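Local coordinates for Ycf54-like protein (PDB 5M2P) that is probably a component of the Mg-protoporphyrin IX monomethylester cyclase and is required for forming protochlorophyllide on the route to chlorophyll, at residues 4-9 / 93-98; 44-49 / 70-75; 52-57 / 99-104. One frame throughout, in Å; residues are numbered along the deposited sequence.

Interaction 1 of 3, residues 4-9 / 93-98; sequences MATYYY and EFEAPS
Glu93, partway along strand 90-96, sits opposite Tyr8, a non-hydrogen-bonded pair in the antiparallel match of strands 5-9 and 93-96. Its CG occupies the crowded position between backbone N and carbonyl carbon, and the extended chain then runs beside the Tyr8 ring, pointing the same way, with OE2 3.6 Å from Tyr8 CE1 at the ring edge and the carboxylate plane turned nearly perpendicular to the ring. Phe94 faces the other side of the sheet. Two backbone bonds tie it to Tyr7, whose CB sits over one face of the Phe94 ring in a CH-pi contact, 3.9 Å from the centroid. The two rings are almost parallel (14°) but slid so far apart that they barely overlap; Tyr9 CD2 reaches the edge of the Phe94 ring, 3.9 Å from Phe94 CD2. With Glu95 the chain returns to the face of Thr6. A bend at chi2 (-71°) curls the carboxylate round so that the syn lone pair of Glu95 OE2 accepts a very short bond, 2.5 Å, from Thr6 OG1. An alanine here would remove that acceptor, and the Thr6 hydroxyl would probably lose a bond that helps to set its rotation. Ala96 exchanges two backbone bonds with Ala5, and its CB packs 4.0 Å from CE1 of Tyr7. Ala96 O also accepts from a water that bridges to Tyr7 OH. A cis peptide leads into Pro97, flanked by the poorly ordered Met4, and at Ser98, whose OG bonds to Ile101 N, the chain has become loop. The alternation of hydrogen-bonded and non-hydrogen-bonded pairs is that of a regular antiparallel sheet: inner strand 5-13 against edge strand 90-96, in a four-stranded sheet of order 2-3-1-4.

Interaction 2 of 3, residues 44-49 / 70-75; sequences WQVIQP and AIVSTN
Trp44 makes the largest single contribution to the contact between the antiparallel strands 44-47 and 70-73. From CB, chi1 of -49° sets CG anti to the carbonyl carbon and beside the backbone N, and chi2 near -93° swings the six-membered half of the indole towards the partner strand. The first atom to touch is CE3, which lies 3.3 Å from the carbonyl oxygen of Val72 and also packs against CG1 of the same residue. Next along the ring, Trp44 CZ3 comes to 4.0 Å from Ser73 CA. CH2, at the far corner, makes a looser approach of 4.4 Å to Thr74 CG2. The indole therefore lies obliquely along the last residues of the strand and the turn beyond it, with Tyr7 and Leu105 as further neighbours. The backbones themselves are joined by two pairs of bonds. Trp44 and Val72 exchange theirs, the one from Val72 N to Trp44 O being nearly straight at 172°; Val46 and Ala70 exchange theirs in the same way, with Val46 N 2.8 Å from Ala70 O. On the Trp44 side of the sheet, Val46 CG2 meets Val72 CG2 at 4.0 Å, and Pro49, past the strand end, rests its CG on Ala70 CB. The opposite face holds Gln45 and Ile71, whose chains cross obliquely, with Leu27 of helix 21-36 packing against both. Ser73 OG accepts from Asn75 N in an ST turn and also bonds to Asp42 O, while Asn75 takes the N-cap of helix 76-86. Two hydrogen-bonded pairs flanking the non-hydrogen-bonded pair Gln45 with Ile71 thus join strand 43-47, an outermost strand of the four-stranded antiparallel sheet, to strand 68-73, which passes through Thr74 and the N-cap Asn75 into helix 76-86.

Interaction 3 of 3, residues 52-57 / 99-104; sequences LNAPEL and DAIPDP
Within segment 52-57 the contact begins at Ala54, whose methyl points at the other loop and meets two side chains together: CB lies 3.8 Å from Ala100 CB and 3.7 Å from Ile101 CG1. Ile101 brings its longer branch to this spot because chi1 of -48° sets CG1 anti to the carbonyl carbon, and an extended chi2 then carries CD1 along the same methyl. Pro55 adds its CD, 3.8 Å from Ala100 CB, so the small Ala100 methyl rests against two consecutive residues. Glu56 follows with its CG in the crowded position between backbone N and carbonyl carbon. Its extended chain crosses Ile101 at about a right angle, and OE2 comes to 4.0 Å from Ile101 CD1, a marginal touch; the other oxygen, OE1, lies against Phe94. Leu57 closes a short turn through its backbone N, 2.9 Å from Ala54 O, and stands at the N-cap position of helix 58-63, its side chain on Tyr9, Phe51 and Phe94. No hydrogen bond links the two segments. This is a small, apolar loop-to-loop contact, in which the tail leaving the last strand lies against the 3-10 turn that leads into helix 58-63.

Interactions 1 and 2 belong to one sheet, since strands 5-13 and 68-73 are neighbours in it: Tyr8 N lies 2.8 Å from Ser73 O, a probable hydrogen bond, and Tyr7 CE2 packs 3.5 Å from Thr74 CG2. Along the chain, interaction 2 is nested inside the loop that interaction 1 closes. Interaction 3 lies on the sheet face of Phe94, with Ile101 CD1 3.5 Å from Phe94 CD1 and Ile101 O 3.6 Å from Ala96 CB, so the tail folds back over the strand it has just left. Interactions 2 and 3 have centres about 13 Å apart; their segments 44-49 and 52-57 follow one another closely in the chain, and they do not otherwise touch.

Interaction 1 of 3, residues 4-9 / 93-98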
loop_
_atom_site.group_PDB
_atom_site.type_symbol
_atom_site.label_atom_id
_atom_site.label_comp_id
_atom_site.label_asym_id
_atom_site.label_seq_id
_atom_site.Cartn_x
_atom_site.Cartn_y
_atom_site.Cartn_z
ATOM N N MET A 4 -17.178 4.726 -4.620
ATOM C CA MET A 4 -15.793 4.432 -5.109
ATOM C C MET A 4 -14.808 5.533 -4.717
ATOM O O MET A 4 -15.134 6.717 -4.745
ATOM C CB MET A 4 -15.765 4.235 -6.634
ATOM C CG MET A 4 -16.478 2.976 -7.105
ATOM S SD MET A 4 -16.339 2.679 -8.881
ATOM C CE MET A 4 -14.675 2.027 -9.011
ATOM N N ALA A 5 -13.604 5.119 -4.339
ATOM C CA ALA A 5 -12.522 6.022 -3.964
ATOM C C ALA A 5 -11.263 5.681 -4.763
ATOM O O ALA A 5 -11.108 4.560 -5.268
ATOM C CB ALA A 5 -12.245 5.865 -2.481
ATOM N N THR A 6 -10.356 6.641 -4.866
ATOM C CA THR A 6 -9.016 6.435 -5.417
ATOM C C THR A 6 -8.083 6.023 -4.297
ATOM O O THR A 6 -7.925 6.711 -3.282
ATOM C CB THR A 6 -8.424 7.679 -6.121
ATOM O OG1 THR A 6 -9.333 8.145 -7.125
ATOM C CG2 THR A 6 -7.121 7.370 -6.800
ATOM N N TYR A 7 -7.440 4.883 -4.525
ATOM C CA TYR A 7 -6.406 4.367 -3.661
ATOM C C TYR A 7 -5.058 4.506 -4.318
ATOM O O TYR A 7 -4.901 4.264 -5.521
ATOM C CB TYR A 7 -6.644 2.875 -3.342
ATOM C CG TYR A 7 -7.898 2.669 -2.528
ATOM C CD1 TYR A 7 -9.161 2.680 -3.117
ATOM C CD2 TYR A 7 -7.830 2.503 -1.153
ATOM C CE1 TYR A 7 -10.312 2.562 -2.349
ATOM C CE2 TYR A 7 -8.976 2.378 -0.385
ATOM C CZ TYR A 7 -10.213 2.413 -0.993
ATOM O OH TYR A 7 -11.354 2.291 -0.221
ATOM N N TYR A 8 -4.063 4.904 -3.525
ATOM C CA TYR A 8 -2.703 5.067 -3.977
ATOM C C TYR A 8 -1.882 4.000 -3.285
ATOM O O TYR A 8 -2.155 3.681 -2.128
ATOM C CB TYR A 8 -2.183 6.482 -3.603
ATOM C CG TYR A 8 -3.065 7.554 -4.134
ATOM C CD1 TYR A 8 -2.935 7.996 -5.438
ATOM C CD2 TYR A 8 -4.083 8.083 -3.365
ATOM C CE1 TYR A 8 -3.798 8.939 -5.953
ATOM C CE2 TYR A 8 -4.959 9.025 -3.867
ATOM C CZ TYR A 8 -4.824 9.443 -5.171
ATOM O OH TYR A 8 -5.686 10.382 -5.693
ATOM N N TYR A 9 -0.859 3.475 -3.959
ATOM C CA TYR A 9 -0.063 2.419 -3.377
ATOM C C TYR A 9 1.415 2.599 -3.652
ATOM O O TYR A 9 1.823 3.167 -4.672
ATOM C CB TYR A 9 -0.517 1.011 -3.840
ATOM C CG TYR A 9 -0.226 0.706 -5.289
ATOM C CD1 TYR A 9 1.029 0.242 -5.687
ATOM C CD2 TYR A 9 -1.163 0.957 -6.288
ATOM C CE1 TYR A 9 1.322 0.022 -7.015
ATOM C CE2 TYR A 9 -0.891 0.704 -7.626
ATOM C CZ TYR A 9 0.366 0.252 -7.991
ATOM O OH TYR A 9 0.658 0.050 -9.312
ATOM N N GLU A 93 -1.963 3.887 -8.656
ATOM C CA GLU A 93 -3.272 4.188 -8.091
ATOM C C GLU A 93 -4.324 3.360 -8.799
ATOM O O GLU A 93 -4.105 2.870 -9.900
ATOM C CB GLU A 93 -3.623 5.674 -8.223
ATOM C CG GLU A 93 -3.881 6.129 -9.630
ATOM C CD GLU A 93 -4.053 7.629 -9.726
ATOM O OE1 GLU A 93 -5.167 8.065 -10.097
ATOM O OE2 GLU A 93 -3.090 8.359 -9.419
ATOM N N PHE A 94 -5.470 3.246 -8.152
ATOM C CA PHE A 94 -6.605 2.521 -8.714
ATOM C C PHE A 94 -7.874 2.969 -8.017
ATOM O O PHE A 94 -7.844 3.473 -6.905
ATOM C CB PHE A 94 -6.436 0.999 -8.585
ATOM C CG PHE A 94 -6.255 0.509 -7.184
ATOM C CD1 PHE A 94 -7.339 0.269 -6.371
ATOM C CD2 PHE A 94 -4.996 0.260 -6.673
ATOM C CE1 PHE A 94 -7.181 -0.210 -5.078
ATOM C CE2 PHE A 94 -4.822 -0.225 -5.384
ATOM C CZ PHE A 94 -5.891 -0.450 -4.568
ATOM N N GLU A 95 -9.011 2.800 -8.676
ATOM C CA GLU A 95 -10.301 3.066 -8.086
ATOM C C GLU A 95 -10.888 1.750 -7.534
ATOM O O GLU A 95 -10.753 0.668 -8.137
ATOM C CB GLU A 95 -11.259 3.663 -9.122
ATOM C CG GLU A 95 -10.693 4.828 -9.910
ATOM C CD GLU A 95 -10.541 6.066 -9.084
ATOM O OE1 GLU A 95 -11.553 6.482 -8.468
ATOM O OE2 GLU A 95 -9.417 6.636 -9.076
ATOM N N ALA A 96 -11.589 1.832 -6.411
ATOM C CA ALA A 96 -12.237 0.656 -5.821
ATOM C C ALA A 96 -13.352 1.107 -4.904
ATOM O O ALA A 96 -13.314 2.239 -4.409
ATOM C CB ALA A 96 -11.242 -0.175 -5.041
ATOM N N PRO A 97 -14.337 0.233 -4.640
ATOM C CA PRO A 97 -14.466 -1.101 -5.189
ATOM C C PRO A 97 -14.868 -1.120 -6.650
ATOM O O PRO A 97 -15.611 -0.267 -7.105
ATOM C CB PRO A 97 -15.604 -1.702 -4.366
ATOM C CG PRO A 97 -16.466 -0.539 -4.054
ATOM C CD PRO A 97 -15.468 0.551 -3.750
ATOM N N SER A 98 -14.385 -2.127 -7.350
ATOM C CA SER A 98 -14.730 -2.398 -8.734
ATOM C C SER A 98 -14.851 -3.932 -8.908
ATOM O O SER A 98 -14.532 -4.704 -7.988
ATOM C CB SER A 98 -13.632 -1.849 -9.644
ATOM O OG SER A 98 -12.438 -2.606 -9.443
HETATM O O HOH W 1 -13.684 2.282 -1.375
#

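Interaction 2 of 3, residues 44-49 / 70-75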
loop_
_atom_site.group_PDB
_atom_site.type_symbol
_atom_site.label_atom_id
_atom_site.label_comp_id
_atom_site.label_asym_id
_atom_site.label_seq_id
_atom_site.Cartn_x
_atom_site.Cartn_y
_atom_site.Cartn_z
ATOM N N TRP A 44 -2.949 1.631 5.133
ATOM C CA TRP A 44 -2.909 0.235 5.494
ATOM C C TRP A 44 -1.697 -0.422 4.849
ATOM O O TRP A 44 -1.272 -0.044 3.771
ATOM C CB TRP A 44 -4.175 -0.494 5.023
ATOM C CG TRP A 44 -5.474 0.188 5.365
ATOM C CD1 TRP A 44 -6.241 -0.019 6.468
ATOM C CD2 TRP A 44 -6.132 1.195 4.599
ATOM N NE1 TRP A 44 -7.324 0.802 6.434
ATOM C CE2 TRP A 44 -7.291 1.550 5.296
ATOM C CE3 TRP A 44 -5.854 1.836 3.384
ATOM C CZ2 TRP A 44 -8.175 2.519 4.822
ATOM C CZ3 TRP A 44 -6.729 2.792 2.917
ATOM C CH2 TRP A 44 -7.882 3.109 3.629
ATOM N N GLN A 45 -1.197 -1.465 5.495
ATOM C CA GLN A 45 -0.203 -2.312 4.921
ATOM C C GLN A 45 -0.877 -3.627 4.573
ATOM O O GLN A 45 -1.519 -4.247 5.440
ATOM C CB GLN A 45 0.957 -2.501 5.897
ATOM C CG GLN A 45 2.021 -3.462 5.374
ATOM C CD GLN A 45 3.359 -3.336 6.109
ATOM O OE1 GLN A 45 3.961 -2.274 6.133
ATOM N NE2 GLN A 45 3.826 -4.431 6.678
ATOM N N VAL A 46 -0.759 -4.034 3.315
ATOM C CA VAL A 46 -1.447 -5.214 2.792
ATOM C C VAL A 46 -0.397 -6.171 2.280
ATOM O O VAL A 46 0.342 -5.865 1.361
ATOM C CB VAL A 46 -2.410 -4.834 1.633
ATOM C CG1 VAL A 46 -3.139 -6.075 1.117
ATOM C CG2 VAL A 46 -3.411 -3.775 2.073
ATOM N N ILE A 47 -0.348 -7.361 2.864
ATOM C CA ILE A 47 0.581 -8.390 2.444
ATOM C C ILE A 47 0.018 -9.069 1.190
ATOM O O ILE A 47 -1.176 -9.397 1.124
ATOM C CB ILE A 47 0.796 -9.439 3.554
ATOM C CG1 ILE A 47 1.383 -8.788 4.807
ATOM C CG2 ILE A 47 1.711 -10.540 3.052
ATOM C CD1 ILE A 47 1.308 -9.651 6.051
ATOM N N GLN A 48 0.858 -9.260 0.186
ATOM C CA GLN A 48 0.481 -9.926 -1.045
ATOM C C GLN A 48 -0.877 -9.423 -1.573
ATOM O O GLN A 48 -1.834 -10.205 -1.750
ATOM C CB GLN A 48 0.457 -11.448 -0.861
ATOM C CG GLN A 48 0.768 -12.177 -2.156
ATOM C CD GLN A 48 2.217 -12.051 -2.625
ATOM O OE1 GLN A 48 3.101 -11.656 -1.878
ATOM N NE2 GLN A 48 2.444 -12.392 -3.873
ATOM N N PRO A 49 -0.955 -8.130 -1.901
ATOM C CA PRO A 49 -2.277 -7.572 -2.226
ATOM C C PRO A 49 -2.979 -8.176 -3.440
ATOM O O PRO A 49 -2.410 -8.333 -4.512
ATOM C CB PRO A 49 -1.967 -6.107 -2.530
ATOM C CG PRO A 49 -0.481 -6.085 -2.827
ATOM C CD PRO A 49 0.103 -7.105 -1.882
ATOM N N ALA A 70 2.115 -4.088 0.001
ATOM C CA ALA A 70 1.823 -2.704 -0.346
ATOM C C ALA A 70 1.515 -1.858 0.862
ATOM O O ALA A 70 0.828 -2.279 1.798
ATOM C CB ALA A 70 0.637 -2.644 -1.313
ATOM N N ILE A 71 1.930 -0.599 0.782
ATOM C CA ILE A 71 1.361 0.453 1.598
ATOM C C ILE A 71 0.314 1.141 0.730
ATOM O O ILE A 71 0.602 1.580 -0.380
ATOM C CB ILE A 71 2.422 1.462 2.087
ATOM C CG1 ILE A 71 3.629 0.751 2.712
ATOM C CG2 ILE A 71 1.795 2.433 3.066
ATOM C CD1 ILE A 71 3.308 -0.152 3.860
ATOM N N VAL A 72 -0.911 1.166 1.226
ATOM C CA VAL A 72 -2.077 1.673 0.492
ATOM C C VAL A 72 -2.660 2.813 1.290
ATOM O O VAL A 72 -2.774 2.737 2.506
ATOM C CB VAL A 72 -3.132 0.552 0.352
ATOM C CG1 VAL A 72 -4.371 1.035 -0.396
ATOM C CG2 VAL A 72 -2.496 -0.652 -0.307
ATOM N N SER A 73 -3.108 3.855 0.603
ATOM C CA SER A 73 -3.803 4.931 1.296
ATOM C C SER A 73 -4.712 5.667 0.353
ATOM O O SER A 73 -4.438 5.754 -0.841
ATOM C CB SER A 73 -2.791 5.937 1.858
ATOM O OG SER A 73 -3.389 6.944 2.635
ATOM N N THR A 74 -5.792 6.247 0.891
ATOM C CA THR A 74 -6.609 7.196 0.146
ATOM C C THR A 74 -6.036 8.616 0.206
ATOM O O THR A 74 -6.577 9.501 -0.426
ATOM C CB THR A 74 -8.057 7.173 0.627
ATOM O OG1 THR A 74 -8.053 7.375 2.044
ATOM C CG2 THR A 74 -8.714 5.835 0.270
ATOM N N ASN A 75 -4.944 8.785 0.960
ATOM C CA ASN A 75 -4.254 10.066 1.073
ATOM C C ASN A 75 -3.044 10.076 0.153
ATOM O O ASN A 75 -2.029 9.453 0.454
ATOM C CB ASN A 75 -3.830 10.296 2.525
ATOM C CG ASN A 75 -3.095 11.608 2.734
ATOM O OD1 ASN A 75 -2.674 12.261 1.779
ATOM N ND2 ASN A 75 -2.933 11.990 3.983
#

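Interaction 3 of 3, residues 52-57 / 99-104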
loop_
_atom_site.group_PDB
_atom_site.type_symbol
_atom_site.label_atom_id
_atom_site.label_comp_id
_atom_site.label_asym_id
_atom_site.label_seq_id
_atom_site.Cartn_x
_atom_site.Cartn_y
_atom_site.Cartn_z
ATOM N N LEU A 52 -3.263 -6.393 -7.123
ATOM C CA LEU A 52 -2.266 -6.535 -8.155
ATOM C C LEU A 52 -2.728 -7.396 -9.316
ATOM O O LEU A 52 -2.113 -7.356 -10.381
ATOM C CB LEU A 52 -0.985 -7.090 -7.540
ATOM C CG LEU A 52 0.325 -6.819 -8.250
ATOM C CD1 LEU A 52 0.519 -5.337 -8.586
ATOM C CD2 LEU A 52 1.422 -7.348 -7.345
ATOM N N ASN A 53 -3.815 -8.171 -9.118
ATOM C CA ASN A 53 -4.362 -9.003 -10.188
ATOM C C ASN A 53 -5.311 -8.256 -11.145
ATOM O O ASN A 53 -5.766 -8.802 -12.141
ATOM C CB ASN A 53 -5.117 -10.199 -9.607
ATOM C CG ASN A 53 -4.215 -11.220 -8.976
ATOM O OD1 ASN A 53 -3.013 -11.289 -9.261
ATOM N ND2 ASN A 53 -4.789 -12.003 -8.065
ATOM N N ALA A 54 -5.591 -6.993 -10.864
ATOM C CA ALA A 54 -6.514 -6.222 -11.699
ATOM C C ALA A 54 -5.871 -5.953 -13.041
ATOM O O ALA A 54 -4.684 -5.644 -13.109
ATOM C CB ALA A 54 -6.883 -4.926 -11.049
ATOM N N PRO A 55 -6.633 -6.017 -14.147
ATOM C CA PRO A 55 -6.029 -5.774 -15.450
ATOM C C PRO A 55 -5.350 -4.415 -15.595
ATOM O O PRO A 55 -4.335 -4.323 -16.287
ATOM C CB PRO A 55 -7.192 -5.931 -16.410
ATOM C CG PRO A 55 -8.167 -6.805 -15.704
ATOM C CD PRO A 55 -8.016 -6.528 -14.249
ATOM N N GLU A 56 -5.873 -3.405 -14.913
ATOM C CA GLU A 56 -5.312 -2.076 -15.006
ATOM C C GLU A 56 -3.936 -1.989 -14.357
ATOM O O GLU A 56 -3.211 -1.022 -14.596
ATOM C CB GLU A 56 -6.273 -1.062 -14.387
ATOM C CG GLU A 56 -6.393 -1.176 -12.867
ATOM C CD GLU A 56 -7.603 -0.518 -12.266
ATOM O OE1 GLU A 56 -7.506 0.676 -11.977
ATOM O OE2 GLU A 56 -8.607 -1.192 -12.050
ATOM N N LEU A 57 -3.565 -2.996 -13.556
ATOM C CA LEU A 57 -2.289 -3.035 -12.861
ATOM C C LEU A 57 -1.332 -4.078 -13.464
ATOM O O LEU A 57 -0.326 -4.473 -12.872
ATOM C CB LEU A 57 -2.512 -3.196 -11.355
ATOM C CG LEU A 57 -3.361 -2.061 -10.715
ATOM C CD1 LEU A 57 -3.378 -2.208 -9.217
ATOM C CD2 LEU A 57 -2.837 -0.664 -11.064
ATOM N N ASP A 99 -15.239 -4.376 -10.097
ATOM C CA ASP A 99 -15.269 -5.811 -10.368
ATOM C C ASP A 99 -13.905 -6.432 -10.151
ATOM O O ASP A 99 -13.794 -7.500 -9.553
ATOM C CB ASP A 99 -15.702 -6.130 -11.807
ATOM C CG ASP A 99 -17.164 -6.070 -11.995
ATOM O OD1 ASP A 99 -17.875 -5.475 -11.153
ATOM O OD2 ASP A 99 -17.617 -6.672 -12.995
ATOM N N ALA A 100 -12.867 -5.751 -10.652
ATOM C CA ALA A 100 -11.520 -6.264 -10.601
ATOM C C ALA A 100 -10.914 -6.137 -9.213
ATOM O O ALA A 100 -10.034 -6.925 -8.855
ATOM C CB ALA A 100 -10.637 -5.560 -11.615
ATOM N N ILE A 101 -11.333 -5.130 -8.447
ATOM C CA ILE A 101 -10.812 -4.862 -7.091
ATOM C C ILE A 101 -11.998 -4.664 -6.137
ATOM O O ILE A 101 -12.328 -3.547 -5.749
ATOM C CB ILE A 101 -9.874 -3.633 -7.059
ATOM C CG1 ILE A 101 -8.837 -3.726 -8.187
ATOM C CG2 ILE A 101 -9.240 -3.528 -5.686
ATOM C CD1 ILE A 101 -7.955 -2.523 -8.339
ATOM N N PRO A 102 -12.666 -5.751 -5.788
ATOM C CA PRO A 102 -13.819 -5.629 -4.925
ATOM C C PRO A 102 -13.437 -5.237 -3.502
ATOM O O PRO A 102 -14.250 -4.648 -2.808
ATOM C CB PRO A 102 -14.468 -7.020 -4.987
ATOM C CG PRO A 102 -13.342 -7.935 -5.370
ATOM C CD PRO A 102 -12.481 -7.128 -6.290
ATOM N N ASP A 103 -12.210 -5.563 -3.087
ATOM C CA ASP A 103 -11.719 -5.237 -1.757
ATOM C C ASP A 103 -10.289 -4.747 -1.898
ATOM O O ASP A 103 -9.368 -5.540 -2.131
ATOM C CB ASP A 103 -11.746 -6.467 -0.855
ATOM C CG ASP A 103 -11.274 -6.166 0.551
ATOM O OD1 ASP A 103 -10.780 -5.039 0.816
ATOM O OD2 ASP A 103 -11.390 -7.080 1.394
ATOM N N PRO A 104 -10.090 -3.440 -1.761
ATOM C CA PRO A 104 -8.765 -2.893 -1.992
ATOM C C PRO A 104 -7.715 -3.396 -0.993
ATOM O O PRO A 104 -6.513 -3.305 -1.279
ATOM C CB PRO A 104 -8.970 -1.365 -1.844
ATOM C CG PRO A 104 -10.212 -1.231 -1.055
ATOM C CD PRO A 104 -11.067 -2.395 -1.435
#